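Local coordinates for caprin-2 (Danio rerio, PDB 4OUS), which is a C1q-domain protein, also known as an RNA granule protein, that probably acts in canonical Wnt signaling through this domain, at residues A10-T13 with A14-P18; L100-F103 with Q104-V108. The protein carries 1 engineered substitution. All coordinates share one frame; numbering follows the deposited sequence.

Interaction 1: residues A10-T13 with A14-P18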
# COMPACT_ATOMS: atom_id res chain seq x y z
N ALA A 10 -10.58 4.68 7.32
CA ALA A 10 -10.74 4.53 8.76
C ALA A 10 -9.39 4.37 9.44
O ALA A 10 -8.41 3.96 8.82
CB ALA A 10 -11.63 3.35 9.06
N ALA A 11 -9.37 4.67 10.74
CA ALA A 11 -8.17 4.50 11.53
C ALA A 11 -8.54 4.08 12.94
O ALA A 11 -9.64 4.37 13.42
CB ALA A 11 -7.34 5.77 11.57
N ARG A 12 -7.62 3.40 13.60
CA ARG A 12 -7.84 3.01 14.98
C ARG A 12 -6.95 3.83 15.89
O ARG A 12 -5.72 3.88 15.71
CB ARG A 12 -7.59 1.53 15.17
CG ARG A 12 -8.58 0.93 16.13
CD ARG A 12 -8.14 -0.42 16.60
NE ARG A 12 -8.44 -0.60 18.01
CZ ARG A 12 -9.53 -1.19 18.47
NH1 ARG A 12 -10.44 -1.67 17.63
NH2 ARG A 12 -9.71 -1.32 19.78
N THR A 13 -7.56 4.49 16.87
CA THR A 13 -6.82 5.43 17.70
C THR A 13 -6.60 4.93 19.13
O THR A 13 -6.05 5.65 19.96
CB THR A 13 -7.51 6.81 17.76
OG1 THR A 13 -8.77 6.70 18.44
CG2 THR A 13 -7.72 7.38 16.37
N ALA A 14 -7.01 3.69 19.39
CA ALA A 14 -6.70 3.02 20.64
C ALA A 14 -6.23 1.61 20.32
O ALA A 14 -6.58 1.06 19.28
CB ALA A 14 -7.92 2.98 21.55
N ASN A 15 -5.44 1.02 21.21
CA ASN A 15 -4.93 -0.32 20.97
C ASN A 15 -6.06 -1.34 20.86
O ASN A 15 -7.17 -1.14 21.39
CB ASN A 15 -3.99 -0.76 22.10
CG ASN A 15 -2.70 0.05 22.16
OD1 ASN A 15 -2.36 0.82 21.26
ND2 ASN A 15 -1.96 -0.14 23.25
N PHE A 16 -5.78 -2.45 20.18
CA PHE A 16 -6.67 -3.61 20.19
C PHE A 16 -5.87 -4.84 20.58
O PHE A 16 -5.01 -5.29 19.82
CB PHE A 16 -7.34 -3.81 18.82
CG PHE A 16 -8.43 -4.86 18.80
CD1 PHE A 16 -9.36 -4.96 19.83
CD2 PHE A 16 -8.54 -5.74 17.73
CE1 PHE A 16 -10.36 -5.92 19.79
CE2 PHE A 16 -9.54 -6.69 17.69
CZ PHE A 16 -10.45 -6.79 18.72
N ALA A 17 -6.17 -5.37 21.76
CA ALA A 17 -5.49 -6.54 22.29
C ALA A 17 -6.52 -7.39 23.00
O ALA A 17 -6.57 -7.41 24.23
CB ALA A 17 -4.36 -6.14 23.23
N PRO A 18 -7.38 -8.08 22.23
CA PRO A 18 -8.59 -8.67 22.81
C PRO A 18 -8.39 -9.85 23.76
O PRO A 18 -9.22 -10.03 24.65
CB PRO A 18 -9.36 -9.13 21.57
CG PRO A 18 -8.33 -9.30 20.50
CD PRO A 18 -7.34 -8.21 20.77

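Interaction 2: residues L100-F103 with Q104-V108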
# COMPACT_ATOMS: atom_id res chain seq x y z
N LEU A 100 -11.45 -6.52 -5.40
CA LEU A 100 -12.43 -7.59 -5.26
C LEU A 100 -13.71 -7.30 -5.99
O LEU A 100 -14.21 -6.17 -5.99
CB LEU A 100 -12.77 -7.82 -3.79
CG LEU A 100 -11.62 -8.14 -2.83
CD1 LEU A 100 -12.16 -8.30 -1.43
CD2 LEU A 100 -10.87 -9.39 -3.27
N GLN A 101 -14.27 -8.34 -6.60
CA GLN A 101 -15.61 -8.31 -7.15
C GLN A 101 -16.59 -8.59 -6.02
O GLN A 101 -16.59 -9.69 -5.47
CB GLN A 101 -15.77 -9.35 -8.26
CG GLN A 101 -17.16 -9.43 -8.85
CD GLN A 101 -17.52 -8.19 -9.64
OE1 GLN A 101 -16.76 -7.73 -10.48
NE2 GLN A 101 -18.70 -7.64 -9.36
N LEU A 102 -17.42 -7.61 -5.68
CA LEU A 102 -18.38 -7.77 -4.60
C LEU A 102 -19.80 -7.77 -5.14
O LEU A 102 -20.08 -7.19 -6.19
CB LEU A 102 -18.25 -6.65 -3.57
CG LEU A 102 -16.90 -6.48 -2.88
CD1 LEU A 102 -16.97 -5.33 -1.90
CD2 LEU A 102 -16.47 -7.76 -2.19
N PHE A 103 -20.68 -8.44 -4.41
CA PHE A 103 -22.11 -8.39 -4.67
C PHE A 103 -22.78 -7.58 -3.58
O PHE A 103 -22.30 -7.57 -2.44
CB PHE A 103 -22.70 -9.79 -4.73
CG PHE A 103 -22.20 -10.59 -5.88
CD1 PHE A 103 -22.92 -10.63 -7.06
CD2 PHE A 103 -21.01 -11.29 -5.79
CE1 PHE A 103 -22.46 -11.36 -8.14
CE2 PHE A 103 -20.54 -12.02 -6.86
CZ PHE A 103 -21.27 -12.06 -8.04
N GLN A 104 -23.87 -6.91 -3.92
CA GLN A 104 -24.59 -6.12 -2.94
C GLN A 104 -24.87 -6.96 -1.69
O GLN A 104 -25.34 -8.10 -1.78
CB GLN A 104 -25.90 -5.59 -3.52
CG GLN A 104 -26.65 -4.68 -2.56
CD GLN A 104 -27.88 -4.06 -3.18
OE1 GLN A 104 -28.09 -4.12 -4.39
NE2 GLN A 104 -28.72 -3.45 -2.34
N GLY A 105 -24.53 -6.41 -0.54
CA GLY A 105 -24.74 -7.10 0.72
C GLY A 105 -23.50 -7.80 1.26
O GLY A 105 -23.44 -8.10 2.45
N ASP A 106 -22.52 -8.08 0.40
CA ASP A 106 -21.25 -8.63 0.86
C ASP A 106 -20.61 -7.71 1.89
O ASP A 106 -20.75 -6.48 1.82
CB ASP A 106 -20.26 -8.82 -0.29
CG ASP A 106 -20.56 -10.03 -1.14
OD1 ASP A 106 -21.40 -10.87 -0.75
OD2 ASP A 106 -19.93 -10.15 -2.21
N GLN A 107 -19.90 -8.30 2.84
CA GLN A 107 -19.19 -7.51 3.84
C GLN A 107 -17.70 -7.77 3.80
O GLN A 107 -17.25 -8.91 3.67
CB GLN A 107 -19.77 -7.80 5.22
CG GLN A 107 -21.19 -7.26 5.36
CD GLN A 107 -21.75 -7.43 6.75
OE1 GLN A 107 -21.56 -8.46 7.38
NE2 GLN A 107 -22.44 -6.40 7.23
N VAL A 108 -16.93 -6.69 3.89
CA VAL A 108 -15.48 -6.78 3.86
C VAL A 108 -14.96 -6.17 5.15
O VAL A 108 -15.43 -5.11 5.59
CB VAL A 108 -14.90 -6.07 2.62
CG1 VAL A 108 -13.38 -6.09 2.64
CG2 VAL A 108 -15.43 -6.72 1.34
O HOH W 1 -17.91 -11.25 -3.47

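Interaction 1: residues A10-T13 with A14-P18
R12, at the end of strand 7-12 in this C1q domain, a jelly-roll fold of the C1q/TNF type, turns its side chain back along the loop that follows and binds the backbone of A14 and N15. Its aliphatic part runs past A14 O, and a bend at chi3 then sets the guanidinium beside the two carbonyls. R12 NE donates to A14 O at 2.8 Å, and the oxygen lies in the guanidinium plane. R12 NH2 reaches N15 O at 3.0 Å, but here the donor stands above the carbonyl plane of N15, 44° out of it. The third nitrogen, NH1, has its partner in A26 O, so three backbone carbonyls hold the planar group and fix its rotation.

F16 closes over one face of this group. Its CB does the covering: F16 CB sits 3.4 Å from R12 CZ, over the middle of the guanidinium. With CG anti to the backbone N (chi1 -172°), the ring leads off from R12 and crosses its side chain obliquely, the two planes 32° apart. The approach is therefore mainly that of a methylene lying on a flat cation, not a parallel stack of ring on guanidinium. Beyond it, F16 and P18 both lean on L112 of strand 107-114 and on Q23.

T13 points mostly away from the loop, and its OG1 hydrogen-bonds D28 OD2; the N15 side chain leaves the contact, its OD1 accepting from the backbone N of G119. These two bonds tie the bend to neighbouring loops, while A14 N, buried here, has no partner in the model. One face of the F16 ring is covered near its centre by P18 CD, 3.8 Å above the plane.

Interaction 2: residues L100-F103 with Q104-V108
F103 and D106 are the first and last residues of a type II beta turn that links strand 93-102 to strand 107-114, and D106 N closes it by donating to F103 O at 2.9 Å. G105 takes the positive phi of the third position, where a CB would jam against the carbonyl oxygen of Q104. A second bond spans the same two residues in the reverse sense: F103 N gives its hydrogen to D106 OD2 at 2.9 Å, almost straight at 173°.

With CG beside its own backbone N (chi1 -77°), the D106 side chain brings its carboxylate back toward F103. F103 N meets OD2 from above the carboxylate plane. A water donates to D106 OD2, its O 2.6 Å from OD2, and also to Q101 O, carrying the link two residues back along strand 93-102. OD1 is held by N75 ND2, so both carboxylate oxygens are engaged. The F103 and D106 side chains run alongside each other in the same direction; D106 OD2 sits at the edge of the phenyl ring, 3.9 Å from F103 CD2, with ring and carboxylate planes 78° apart. With an alanine here, F103 N and the water would probably be left without their acceptor and N75 without its side-chain mate.

Further in, V108 CG2 fits against both methyls of L102, 3.8 Å from L102 CD1 and from CD2, the two side chains crossing at about a right angle. Strands 93-102 and 107-114 belong to different sheets, so this apolar pair lies where the sheets face each other, beside F55 of strand 51-60 and R74 of strand 68-74, while L100 packs on H31 of a second subunit.

Overall arrangement
Interactions 1 and 2 follow each other along the chain and lie on opposite sides of its centre, their own centres 24 Å apart and their nearest atoms about 10 Å apart, without touching. Both are bends at strand ends of the same C1q sandwich, and strand 107-114 relates them: it begins in interaction 2, and further along its L112 receives F16 and P18 of interaction 1. Their strands 7-12 and 93-102 share the five-stranded sheet, the latter at its margin within the chain. Interaction 1 is a surface contact, whereas interaction 2 reaches partly into the interior and borders a second subunit. In the first an arginine grips loop carbonyls; in the second an aspartate carboxylate grips a backbone NH.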